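Local atomic coordinates of ferredoxin--NADP reductase, apicoplast (Plasmodium falciparum, PDB entry 3JQQ), a protein that transfers electrons between ferredoxin and NADP(H) through a bound FAD in the apicoplast, and may serve the last step of isoprenoid precursor synthesis. Residues B[56-61]-B[135-140]. The protein carries 1 engineered substitution. Residues are numbered along the deposited sequence; the frame is centred on the assembly and turned at random.
With FAD (flavin-adenine dinucleotide), chain I.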
loop_
_atom_site.group_PDB
_atom_site.type_symbol
_atom_site.label_atom_id
_atom_site.label_comp_id
_atom_site.label_asym_id
_atom_site.label_seq_id
_atom_site.Cartn_x
_atom_site.Cartn_y
_atom_site.Cartn_z
ATOM N N ILE B 56 11.705 -0.209 -12.849
ATOM C CA ILE B 56 12.250 -1.491 -13.254
ATOM C C ILE B 56 11.156 -2.231 -14.009
ATOM O O ILE B 56 10.027 -2.326 -13.529
ATOM C CB ILE B 56 12.700 -2.334 -12.046
ATOM C CG1 ILE B 56 13.932 -1.712 -11.378
ATOM C CG2 ILE B 56 13.002 -3.760 -12.476
ATOM C CD1 ILE B 56 14.343 -2.397 -10.087
ATOM N N ILE B 57 11.481 -2.733 -15.198
ATOM C CA ILE B 57 10.529 -3.530 -15.970
ATOM C C ILE B 57 10.830 -5.014 -15.809
ATOM O O ILE B 57 11.779 -5.526 -16.396
ATOM C CB ILE B 57 10.560 -3.179 -17.472
ATOM C CG1 ILE B 57 10.335 -1.682 -17.681
ATOM C CG2 ILE B 57 9.512 -3.990 -18.230
ATOM C CD1 ILE B 57 10.688 -1.208 -19.075
ATOM N N PRO B 58 10.011 -5.713 -15.013
ATOM C CA PRO B 58 10.242 -7.131 -14.751
ATOM C C PRO B 58 10.130 -7.976 -16.018
ATOM O O PRO B 58 9.237 -7.750 -16.836
ATOM C CB PRO B 58 9.118 -7.502 -13.774
ATOM C CG PRO B 58 8.544 -6.203 -13.292
ATOM C CD PRO B 58 8.772 -5.222 -14.390
ATOM N N TYR B 59 11.042 -8.933 -16.170
ATOM C CA TYR B 59 11.004 -9.905 -17.265
ATOM C C TYR B 59 11.126 -9.302 -18.672
ATOM O O TYR B 59 10.759 -9.946 -19.657
ATOM C CB TYR B 59 9.748 -10.782 -17.167
ATOM C CG TYR B 59 9.566 -11.452 -15.819
ATOM C CD1 TYR B 59 10.282 -12.597 -15.482
ATOM C CD2 TYR B 59 8.675 -10.938 -14.884
ATOM C CE1 TYR B 59 10.116 -13.208 -14.249
ATOM C CE2 TYR B 59 8.502 -11.541 -13.652
ATOM C CZ TYR B 59 9.224 -12.676 -13.339
ATOM O OH TYR B 59 9.048 -13.273 -12.114
ATOM N N TYR B 60 11.645 -8.081 -18.769
ATOM C CA TYR B 60 11.859 -7.454 -20.075
ATOM C C TYR B 60 12.910 -8.205 -20.888
ATOM O O TYR B 60 13.899 -8.699 -20.341
ATOM C CB TYR B 60 12.272 -5.983 -19.926
ATOM C CG TYR B 60 12.408 -5.241 -21.244
ATOM C CD1 TYR B 60 11.383 -4.430 -21.718
ATOM C CD2 TYR B 60 13.560 -5.352 -22.015
ATOM C CE1 TYR B 60 11.500 -3.752 -22.920
ATOM C CE2 TYR B 60 13.685 -4.679 -23.218
ATOM C CZ TYR B 60 12.653 -3.881 -23.665
ATOM O OH TYR B 60 12.774 -3.210 -24.861
ATOM N N ASN B 61 12.683 -8.287 -22.197
ATOM C CA ASN B 61 13.643 -8.872 -23.135
ATOM C C ASN B 61 13.589 -8.141 -24.477
ATOM O O ASN B 61 12.687 -7.337 -24.716
ATOM C CB ASN B 61 13.372 -10.367 -23.328
ATOM C CG ASN B 61 14.402 -11.039 -24.224
ATOM O OD1 ASN B 61 15.522 -10.551 -24.381
ATOM N ND2 ASN B 61 14.024 -12.169 -24.816
ATOM N N TYR B 135 4.391 -14.409 -4.993
ATOM C CA TYR B 135 5.122 -13.146 -4.905
ATOM C C TYR B 135 4.465 -12.050 -5.726
ATOM O O TYR B 135 3.785 -12.325 -6.710
ATOM C CB TYR B 135 6.569 -13.329 -5.371
ATOM C CG TYR B 135 7.368 -14.221 -4.469
ATOM C CD1 TYR B 135 7.330 -15.600 -4.618
ATOM C CD2 TYR B 135 8.149 -13.692 -3.451
ATOM C CE1 TYR B 135 8.055 -16.429 -3.785
ATOM C CE2 TYR B 135 8.877 -14.511 -2.613
ATOM C CZ TYR B 135 8.826 -15.878 -2.784
ATOM O OH TYR B 135 9.550 -16.697 -1.948
ATOM N N GLY B 136 4.671 -10.803 -5.317
ATOM C CA GLY B 136 4.297 -9.676 -6.158
ATOM C C GLY B 136 4.890 -9.910 -7.534
ATOM O O GLY B 136 5.705 -10.815 -7.716
ATOM N N TYR B 137 4.489 -9.100 -8.507
ATOM C CA TYR B 137 4.955 -9.281 -9.887
ATOM C C TYR B 137 6.449 -8.986 -10.030
ATOM O O TYR B 137 7.218 -9.841 -10.471
ATOM C CB TYR B 137 4.134 -8.421 -10.851
ATOM C CG TYR B 137 4.568 -8.521 -12.296
ATOM C CD1 TYR B 137 4.499 -9.726 -12.982
ATOM C CD2 TYR B 137 5.034 -7.403 -12.978
ATOM C CE1 TYR B 137 4.890 -9.817 -14.306
ATOM C CE2 TYR B 137 5.426 -7.484 -14.301
ATOM C CZ TYR B 137 5.353 -8.693 -14.960
ATOM O OH TYR B 137 5.741 -8.778 -16.276
ATOM N N CYS B 138 6.853 -7.774 -9.650
ATOM C CA CYS B 138 8.266 -7.414 -9.653
ATOM C C CYS B 138 9.023 -8.118 -8.521
ATOM O O CYS B 138 10.155 -8.558 -8.703
ATOM C CB CYS B 138 8.431 -5.896 -9.548
ATOM S SG CYS B 138 10.109 -5.297 -9.846
ATOM N N SER B 139 8.392 -8.232 -7.355
ATOM C CA SER B 139 9.024 -8.877 -6.201
ATOM C C SER B 139 9.596 -10.256 -6.533
ATOM O O SER B 139 10.718 -10.580 -6.143
ATOM C CB SER B 139 8.041 -8.986 -5.033
ATOM O OG SER B 139 7.585 -7.705 -4.645
ATOM N N GLY B 140 8.816 -11.068 -7.242
ATOM C CA GLY B 140 9.257 -12.405 -7.625
ATOM C C GLY B 140 10.409 -12.357 -8.612
ATOM O O GLY B 140 11.316 -13.189 -8.562
HETATM P PA FAD I . 2.306 -6.253 -7.320
HETATM O O1A FAD I . 2.158 -5.002 -8.153
HETATM O O2A FAD I . 2.335 -7.483 -8.196
HETATM O O5B FAD I . 1.130 -6.333 -6.218
HETATM C C5B FAD I . 1.021 -5.351 -5.209
HETATM C C4B FAD I . 0.738 -5.998 -3.856
HETATM O O4B FAD I . -0.394 -6.846 -3.931
HETATM C C3B FAD I . 1.902 -6.859 -3.401
HETATM O O3B FAD I . 2.025 -6.738 -2.004
HETATM C C2B FAD I . 1.470 -8.269 -3.746
HETATM O O2B FAD I . 1.976 -9.197 -2.814
HETATM C C1B FAD I . -0.046 -8.200 -3.690
HETATM N N9A FAD I . -0.684 -9.061 -4.703
HETATM C C8A FAD I . -0.447 -9.069 -6.052
HETATM N N7A FAD I . -1.250 -10.000 -6.622
HETATM C C5A FAD I . -1.997 -10.578 -5.656
HETATM C C6A FAD I . -2.965 -11.575 -5.689
HETATM N N6A FAD I . -3.241 -12.206 -6.828
HETATM N N1A FAD I . -3.568 -11.968 -4.512
HETATM C C2A FAD I . -3.209 -11.373 -3.321
HETATM N N3A FAD I . -2.245 -10.387 -3.298
HETATM C C4A FAD I . -1.650 -9.995 -4.448
HETATM N N1 FAD I . 9.098 -0.248 -3.274
HETATM C C2 FAD I . 10.287 -0.710 -2.755
HETATM O O2 FAD I . 10.366 -1.883 -2.387
HETATM N N3 FAD I . 11.375 0.135 -2.649
HETATM C C4 FAD I . 11.277 1.447 -3.059
HETATM O O4 FAD I . 12.245 2.199 -2.962
HETATM C C4X FAD I . 10.078 1.916 -3.582
HETATM N N5 FAD I . 9.976 3.228 -3.995
HETATM C C5X FAD I . 8.780 3.678 -4.511
HETATM C C6 FAD I . 8.679 5.003 -4.926
HETATM C C7 FAD I . 7.484 5.473 -5.450
HETATM C C7M FAD I . 7.378 6.904 -5.898
HETATM C C8 FAD I . 6.392 4.612 -5.558
HETATM C C8M FAD I . 5.085 5.102 -6.119
HETATM C C9 FAD I . 6.496 3.291 -5.140
HETATM C C9A FAD I . 7.687 2.816 -4.615
HETATM N N10 FAD I . 7.785 1.494 -4.210
HETATM C C10 FAD I . 8.986 1.058 -3.687
HETATM C "C1'" FAD I . 6.676 0.495 -4.478
HETATM C "C2'" FAD I . 7.007 -0.434 -5.654
HETATM O "O2'" FAD I . 7.014 0.317 -6.843
HETATM C "C3'" FAD I . 6.027 -1.594 -5.890
HETATM O "O3'" FAD I . 4.692 -1.161 -5.745
HETATM C "C4'" FAD I . 6.279 -2.812 -5.002
HETATM O "O4'" FAD I . 7.534 -3.363 -5.331
HETATM C "C5'" FAD I . 5.213 -3.877 -5.240
HETATM O "O5'" FAD I . 5.294 -4.259 -6.593
HETATM P P FAD I . 5.056 -5.781 -7.060
HETATM O O1P FAD I . 4.969 -5.835 -8.568
HETATM O O2P FAD I . 6.139 -6.701 -6.545
HETATM O O3P FAD I . 3.634 -6.165 -6.414
HETATM O O HOH W 1 6.521 -6.425 -17.179
HETATM O O HOH W 2 7.182 -12.418 -10.654
#
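Pro58 and Tyr137 supply the closest apolar contact: the proline CG lies 3.5 Å from Tyr137 CE2, and the two side chains cross at about a right angle. With CG anti to its backbone N (chi1 179°), Tyr137 carries its ring out to where CE2 meets the proline. The same proline CG also meets Cys138, 3.8 Å from its CB, while Ile56 adds a looser touch on the sulfur. Between the aromatic rings of Tyr59 and Tyr137 the evidence is for oblique packing, with planes inclined at 48° and CD2 of Tyr59 4.0 Å from CE1 of Tyr137.

No direct hydrogen bond joins the segments; two waters do so instead. One donates to Pro58 O and accepts from Tyr137 OH (2.6 Å), lying in the plane of that phenol ring. The other donates to Tyr137 O and hydrogen-bonds Tyr59 OH.

The backbone at the start of the helix also grips the FAD diphosphate, as a helix N-terminus does. Tyr137 N reaches O2A of FAD, Cys138 N reaches O1P at 2.9 Å in a nearly straight bond (173°), and Ser139 N and OG both hold O2P, an arrangement likely to stabilise the phosphate charge.

In the FAD-binding domain, beside its antiparallel sheet, the loop following strand 53-56 thus packs on the start of helix 137-144, while Tyr103 from strand 101-104 touches both Ile56 and Cys138, and Ile118 from strand 114-123 meets Ile56.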